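Local coordinates for protein design 2L4HC2_11 (Synthetic construct, PDB 5J2L), which is a computationally designed helical hairpin that pairs with a second copy of itself, the specificity of assembly being meant to come from buried hydrogen-bond networks, at residues Q15-L18 against D19-R22; L32-I35 against Q36-T39; Q61-S64 against E65-E69. All coordinates share one frame; numbering follows the deposited sequence.

Overall arrangement
All three contacts are local, between neighbouring turns of one helix: interactions 1 and 2 on helix 7-41, interaction 3 on helix 46-80. Each mixes buried with exposed residues and reaches the second subunit. The centre of interaction 3 lies nearest the chain's centre, about 7 Å away, then interaction 1 (10 Å), with interaction 2 farthest (18 Å). Interactions 1 and 3 touch: Gln-21 and Gln-63 probably share a hydrogen bond, and Leu-18 packs on Leu-67. Interaction 2, toward the hairpin loop, touches neither; it is aliphatic inside and charged outside, without a salt bridge across it. Interaction 1 relies on amide-carboxylate bonds, interaction 3 on waters, salt bridges and amide and hydroxyl bonds to other helices.

Interaction 1: Q15-L18 against D19-R22; sequences QREL and DKQR
Gln-15 and Asp-19, one turn apart on helix 7-41, are joined by a side-chain hydrogen bond, Gln-15 NE2 giving to Asp-19 OD1 at 2.7 Å. The acceptor lies in the Gln-15 amide plane, but the donor sits above the Asp-19 carboxylate, 46° out of its plane. Gln-15 NE2 also bonds Glu-75 of the second subunit, which pairs with Arg-22 as well. A second bond, again between residues four apart along the chain, runs from Gln-21 NE2 to Glu-17 OE2 at 2.8 Å, the nitrogen arriving almost in line with the acid's C-O bond and the two flat groups turned 33° apart. Glu-17 gets there with CG opposite its backbone N (chi1 -178°), the chain then bending at chi2 toward the next turn.

The helix backbone bonds include Asp-19 N to Gln-15 O at 2.9 Å and Arg-22 N to Leu-18 O, also at 2.9 Å. Gln-21 CG packs 3.2 Å from the carbonyl O of Glu-17. The nonpolar Leu-18 faces Leu-67 and Ile-70 of helix 46-80 and Ile-78 of the second subunit.

The buried Gln-21 amide gives NE2 to Glu-17 and takes Gln-63 NE2 at OE1, bonds that would fix its rotation and, by tying the two helices, are consistent with the designed hydrogen-bond network. Gln-15 NE2 bridges two acids, while Arg-22 probably does more to offset the charge of the partner's Glu-75.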
# COMPACT_ATOMS: atom_id res chain seq x y z
N GLN A 15 -11.93 -14.25 2.98
CA GLN A 15 -10.91 -14.54 3.97
C GLN A 15 -9.67 -15.12 3.32
O GLN A 15 -8.56 -14.78 3.73
CB GLN A 15 -11.42 -15.48 5.07
CG GLN A 15 -10.33 -15.78 6.11
CD GLN A 15 -9.82 -14.55 6.86
OE1 GLN A 15 -10.60 -13.77 7.42
NE2 GLN A 15 -8.49 -14.36 6.86
N ARG A 16 -9.85 -15.99 2.33
CA ARG A 16 -8.70 -16.53 1.64
C ARG A 16 -7.93 -15.40 0.98
O ARG A 16 -6.70 -15.33 1.07
CB ARG A 16 -9.10 -17.59 0.64
CG ARG A 16 -9.63 -18.86 1.28
CD ARG A 16 -9.86 -19.94 0.29
NE ARG A 16 -10.58 -21.05 0.89
CZ ARG A 16 -11.90 -21.27 0.74
NH1 ARG A 16 -12.62 -20.46 -0.01
NH2 ARG A 16 -12.49 -22.31 1.33
N GLU A 17 -8.67 -14.48 0.36
CA GLU A 17 -8.02 -13.35 -0.29
C GLU A 17 -7.30 -12.44 0.72
O GLU A 17 -6.24 -11.89 0.41
CB GLU A 17 -8.99 -12.54 -1.12
CG GLU A 17 -8.31 -11.38 -1.84
CD GLU A 17 -7.31 -11.84 -2.86
OE1 GLU A 17 -7.55 -12.83 -3.51
OE2 GLU A 17 -6.28 -11.20 -2.99
N LEU A 18 -7.89 -12.26 1.91
CA LEU A 18 -7.28 -11.44 2.95
C LEU A 18 -5.99 -12.08 3.47
O LEU A 18 -5.02 -11.38 3.77
CB LEU A 18 -8.27 -11.16 4.07
CG LEU A 18 -9.41 -10.22 3.69
CD1 LEU A 18 -10.43 -10.16 4.81
CD2 LEU A 18 -8.85 -8.82 3.42
N ASP A 19 -5.97 -13.42 3.55
CA ASP A 19 -4.77 -14.14 3.96
C ASP A 19 -3.64 -13.81 2.99
O ASP A 19 -2.52 -13.49 3.40
CB ASP A 19 -5.01 -15.65 3.99
CG ASP A 19 -5.91 -16.12 5.13
OD1 ASP A 19 -6.10 -15.38 6.07
OD2 ASP A 19 -6.39 -17.23 5.05
N LYS A 20 -3.95 -13.88 1.70
CA LYS A 20 -2.99 -13.54 0.67
C LYS A 20 -2.50 -12.12 0.83
O LYS A 20 -1.30 -11.85 0.73
CB LYS A 20 -3.56 -13.73 -0.74
CG LYS A 20 -2.55 -13.39 -1.83
CD LYS A 20 -3.07 -13.70 -3.22
CE LYS A 20 -1.97 -13.50 -4.27
NZ LYS A 20 -1.67 -12.06 -4.52
N GLN A 21 -3.43 -11.20 1.06
CA GLN A 21 -3.08 -9.80 1.19
C GLN A 21 -2.16 -9.58 2.36
O GLN A 21 -1.23 -8.78 2.26
CB GLN A 21 -4.32 -8.91 1.31
CG GLN A 21 -5.15 -8.86 0.05
CD GLN A 21 -4.32 -8.47 -1.16
OE1 GLN A 21 -3.38 -7.66 -1.05
NE2 GLN A 21 -4.63 -9.04 -2.31
N ARG A 22 -2.38 -10.31 3.46
CA ARG A 22 -1.52 -10.19 4.62
C ARG A 22 -0.09 -10.55 4.21
O ARG A 22 0.86 -9.88 4.59
CB ARG A 22 -2.01 -11.08 5.78
CG ARG A 22 -3.27 -10.59 6.48
CD ARG A 22 -3.86 -11.58 7.46
NE ARG A 22 -2.98 -11.87 8.60
CZ ARG A 22 -3.32 -12.70 9.64
NH1 ARG A 22 -4.50 -13.27 9.69
NH2 ARG A 22 -2.46 -12.93 10.62

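Interaction 2: L32-I35 against Q36-T39; sequences LKEI and QRLT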
# COMPACT_ATOMS: atom_id res chain seq x y z
N LEU A 32 10.62 -2.59 1.25
CA LEU A 32 10.94 -1.21 1.63
C LEU A 32 12.17 -1.16 2.54
O LEU A 32 12.99 -0.24 2.42
CB LEU A 32 9.71 -0.53 2.24
CG LEU A 32 8.60 -0.16 1.22
CD1 LEU A 32 7.33 0.25 1.95
CD2 LEU A 32 9.09 1.00 0.35
N LYS A 33 12.32 -2.15 3.44
CA LYS A 33 13.52 -2.23 4.28
C LYS A 33 14.76 -2.42 3.43
O LYS A 33 15.79 -1.78 3.66
CB LYS A 33 13.43 -3.37 5.30
CG LYS A 33 12.47 -3.14 6.44
CD LYS A 33 12.41 -4.35 7.38
CE LYS A 33 13.72 -4.51 8.16
NZ LYS A 33 13.68 -5.68 9.10
N GLU A 34 14.65 -3.31 2.44
CA GLU A 34 15.76 -3.60 1.56
C GLU A 34 16.16 -2.34 0.79
O GLU A 34 17.35 -2.03 0.64
CB GLU A 34 15.40 -4.75 0.60
CG GLU A 34 15.26 -6.11 1.27
CD GLU A 34 14.72 -7.20 0.35
OE1 GLU A 34 14.60 -6.98 -0.83
OE2 GLU A 34 14.39 -8.25 0.85
N ILE A 35 15.16 -1.61 0.31
CA ILE A 35 15.41 -0.43 -0.50
C ILE A 35 16.10 0.62 0.38
O ILE A 35 17.07 1.26 -0.05
CB ILE A 35 14.09 0.08 -1.12
CG1 ILE A 35 13.57 -0.96 -2.12
CG2 ILE A 35 14.33 1.40 -1.85
CD1 ILE A 35 12.14 -0.72 -2.58
N GLN A 36 15.62 0.77 1.60
CA GLN A 36 16.23 1.68 2.57
C GLN A 36 17.71 1.34 2.77
O GLN A 36 18.56 2.23 2.82
CB GLN A 36 15.46 1.62 3.89
CG GLN A 36 16.01 2.49 4.99
CD GLN A 36 15.97 3.96 4.70
OE1 GLN A 36 14.94 4.53 4.34
NE2 GLN A 36 17.13 4.60 4.86
N ARG A 37 18.01 0.05 2.87
CA ARG A 37 19.38 -0.39 3.06
C ARG A 37 20.25 -0.04 1.85
O ARG A 37 21.41 0.36 2.02
CB ARG A 37 19.46 -1.89 3.37
CG ARG A 37 18.90 -2.28 4.74
CD ARG A 37 19.39 -3.62 5.18
NE ARG A 37 18.82 -4.80 4.56
CZ ARG A 37 17.89 -5.62 5.12
NH1 ARG A 37 17.40 -5.42 6.32
NH2 ARG A 37 17.51 -6.69 4.44
N LEU A 38 19.71 -0.16 0.65
CA LEU A 38 20.46 0.23 -0.54
C LEU A 38 20.78 1.70 -0.52
O LEU A 38 21.88 2.11 -0.92
CB LEU A 38 19.70 -0.08 -1.83
CG LEU A 38 19.60 -1.53 -2.19
CD1 LEU A 38 18.67 -1.67 -3.38
CD2 LEU A 38 21.00 -2.05 -2.50
N THR A 39 19.84 2.49 -0.04
CA THR A 39 20.04 3.91 0.05
C THR A 39 21.27 4.19 0.91
O THR A 39 22.05 5.09 0.61
CB THR A 39 18.82 4.64 0.64
OG1 THR A 39 17.67 4.44 -0.19
CG2 THR A 39 19.10 6.10 0.72
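Arg-37 lies back along helix 7-41 over Lys-33 and Glu-34, the residues one turn before it. Its CB rests 3.5 Å from Glu-34 O, and the next atom, CG, comes to 3.3 Å from Lys-33 O, the carbonyl that also takes the Arg-37 backbone N-H. A bend at chi3 (-75°) brings the guanidinium round so that one face lies over Glu-34 CA. At the tip, NH2 touches Glu-34 CG at 3.9 Å, while NH1 comes to 4.2 Å from Lys-33 CE, which approaches at a slant. Arg-37 and Glu-34 do not pair: Glu-34 OE2 is 5.0 Å from Arg-37 NH2, and the salt bridge of Glu-34 is made with Arg-31.

This is the outer face of an amphipathic helix in a four-helix assembly of two hairpins. Its buried side holds Ile-35, which packs on Leu-53 and Ile-56 of helix 46-80 and on Ile-57 of the second subunit. Ile-35 O accepts twice, from Thr-39 N at 3.0 Å and from Thr-39 OG1 at 3.2 Å. Chi1 of -61° sets OG1 beside its own backbone N and within reach of the same carbonyl, which it meets 36° above the plane. A valine here, with a methyl for the hydroxyl, would probably leave Ile-35 O with only the backbone bond of the two. Thr-39 and Gln-36 both pack against Arg-54 of the second subunit.

Interaction 3: Q61-S64 against E65-E69; sequences QEQS and EKLRE
A hydrated polar patch on the subunit-facing side of helix 46-80 joins Ser-64 to Glu-65 and Arg-68. One water sits among the three: it lies 2.7 Å from Ser-64 OG, gives to Glu-65 OE2 and accepts from Arg-68 NE at 2.8 Å, lying in the guanidinium plane at its edge. A second water donates to Gln-61 O at 3.0 Å and to the same Glu-65 OE2 at 2.9 Å, tying the carboxylate back to the preceding turn. The bend of Glu-65 at chi2 (-59°) turns its acid toward both waters, and its CG lies close over Gln-61 O. The direct Glu-65 to Arg-68 salt bridge is long, 4.0 Å from OE2 to NE, so the water spans what the charges do not close.

On the outer surface Lys-66 NZ makes a shorter salt bridge, 2.9 Å to Glu-69 OE1, which it meets on the syn side. Toward the core, Leu-67 N gives to Gln-63 O at 2.9 Å, and the Leu-67 side chain packs on Leu-67 of the second subunit. Gln-63 NE2 also hydrogen-bonds Thr-25 of helix 7-41.

Ser-64 OG also bonds Gln-21 of the second subunit, and Arg-68 forms a salt bridge with Asp-19 there. The water among the three thus links two side chains that cross the interface, and the bonds of both waters to OE2, with the nearby guanidinium, are consistent with an ionised Glu-65.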
# COMPACT_ATOMS: atom_id res chain seq x y z
N GLN A 61 -0.87 -0.17 -5.06
CA GLN A 61 -2.06 0.17 -5.82
C GLN A 61 -2.87 -1.09 -6.11
O GLN A 61 -4.09 -1.10 -6.01
CB GLN A 61 -1.68 0.90 -7.09
CG GLN A 61 -1.12 2.28 -6.86
CD GLN A 61 -0.67 2.94 -8.16
OE1 GLN A 61 -0.34 2.26 -9.14
NE2 GLN A 61 -0.65 4.26 -8.18
N GLU A 62 -2.17 -2.17 -6.46
CA GLU A 62 -2.84 -3.43 -6.71
C GLU A 62 -3.51 -3.96 -5.45
O GLU A 62 -4.65 -4.44 -5.50
CB GLU A 62 -1.87 -4.47 -7.27
CG GLU A 62 -1.41 -4.19 -8.70
CD GLU A 62 -0.48 -5.24 -9.24
OE1 GLU A 62 0.10 -5.98 -8.48
OE2 GLU A 62 -0.35 -5.31 -10.45
N GLN A 63 -2.82 -3.85 -4.32
CA GLN A 63 -3.38 -4.31 -3.06
C GLN A 63 -4.65 -3.55 -2.73
O GLN A 63 -5.66 -4.14 -2.35
CB GLN A 63 -2.36 -4.20 -1.92
CG GLN A 63 -2.91 -4.67 -0.60
CD GLN A 63 -1.86 -4.81 0.48
OE1 GLN A 63 -1.18 -3.86 0.88
NE2 GLN A 63 -1.72 -6.05 0.95
N SER A 64 -4.57 -2.25 -2.88
CA SER A 64 -5.65 -1.33 -2.64
C SER A 64 -6.89 -1.71 -3.46
O SER A 64 -7.99 -1.79 -2.92
CB SER A 64 -5.17 0.07 -2.94
OG SER A 64 -6.17 1.01 -2.74
N GLU A 65 -6.69 -1.96 -4.75
CA GLU A 65 -7.82 -2.32 -5.61
C GLU A 65 -8.43 -3.65 -5.20
O GLU A 65 -9.66 -3.78 -5.21
CB GLU A 65 -7.39 -2.34 -7.07
CG GLU A 65 -7.07 -0.95 -7.61
CD GLU A 65 -8.25 -0.01 -7.51
OE1 GLU A 65 -9.34 -0.40 -7.87
OE2 GLU A 65 -8.06 1.10 -7.06
N LYS A 66 -7.62 -4.61 -4.77
CA LYS A 66 -8.18 -5.86 -4.31
C LYS A 66 -8.97 -5.68 -3.04
O LYS A 66 -10.03 -6.30 -2.87
CB LYS A 66 -7.11 -6.94 -4.14
CG LYS A 66 -6.66 -7.53 -5.46
CD LYS A 66 -7.83 -8.30 -6.07
CE LYS A 66 -7.54 -8.79 -7.48
NZ LYS A 66 -8.75 -9.47 -8.07
N LEU A 67 -8.51 -4.81 -2.15
CA LEU A 67 -9.26 -4.59 -0.93
C LEU A 67 -10.58 -3.92 -1.24
O LEU A 67 -11.59 -4.20 -0.60
CB LEU A 67 -8.45 -3.76 0.08
CG LEU A 67 -7.22 -4.46 0.63
CD1 LEU A 67 -6.50 -3.53 1.60
CD2 LEU A 67 -7.64 -5.77 1.27
N ARG A 68 -10.58 -3.04 -2.25
CA ARG A 68 -11.78 -2.35 -2.67
C ARG A 68 -12.82 -3.38 -3.12
O ARG A 68 -14.00 -3.27 -2.76
CB ARG A 68 -11.46 -1.34 -3.77
CG ARG A 68 -12.61 -0.47 -4.24
CD ARG A 68 -12.13 0.57 -5.21
NE ARG A 68 -11.16 1.47 -4.57
CZ ARG A 68 -11.48 2.52 -3.76
NH1 ARG A 68 -12.73 2.85 -3.54
NH2 ARG A 68 -10.54 3.24 -3.17
N GLU A 69 -12.36 -4.39 -3.87
CA GLU A 69 -13.21 -5.47 -4.35
C GLU A 69 -13.82 -6.27 -3.20
O GLU A 69 -15.02 -6.56 -3.21
CB GLU A 69 -12.42 -6.40 -5.28
CG GLU A 69 -12.07 -5.78 -6.63
CD GLU A 69 -11.20 -6.64 -7.53
OE1 GLU A 69 -10.90 -7.76 -7.19
OE2 GLU A 69 -10.83 -6.16 -8.58
O HOH W 1 -5.37 1.63 -6.12
O HOH W 2 -8.35 1.62 -4.12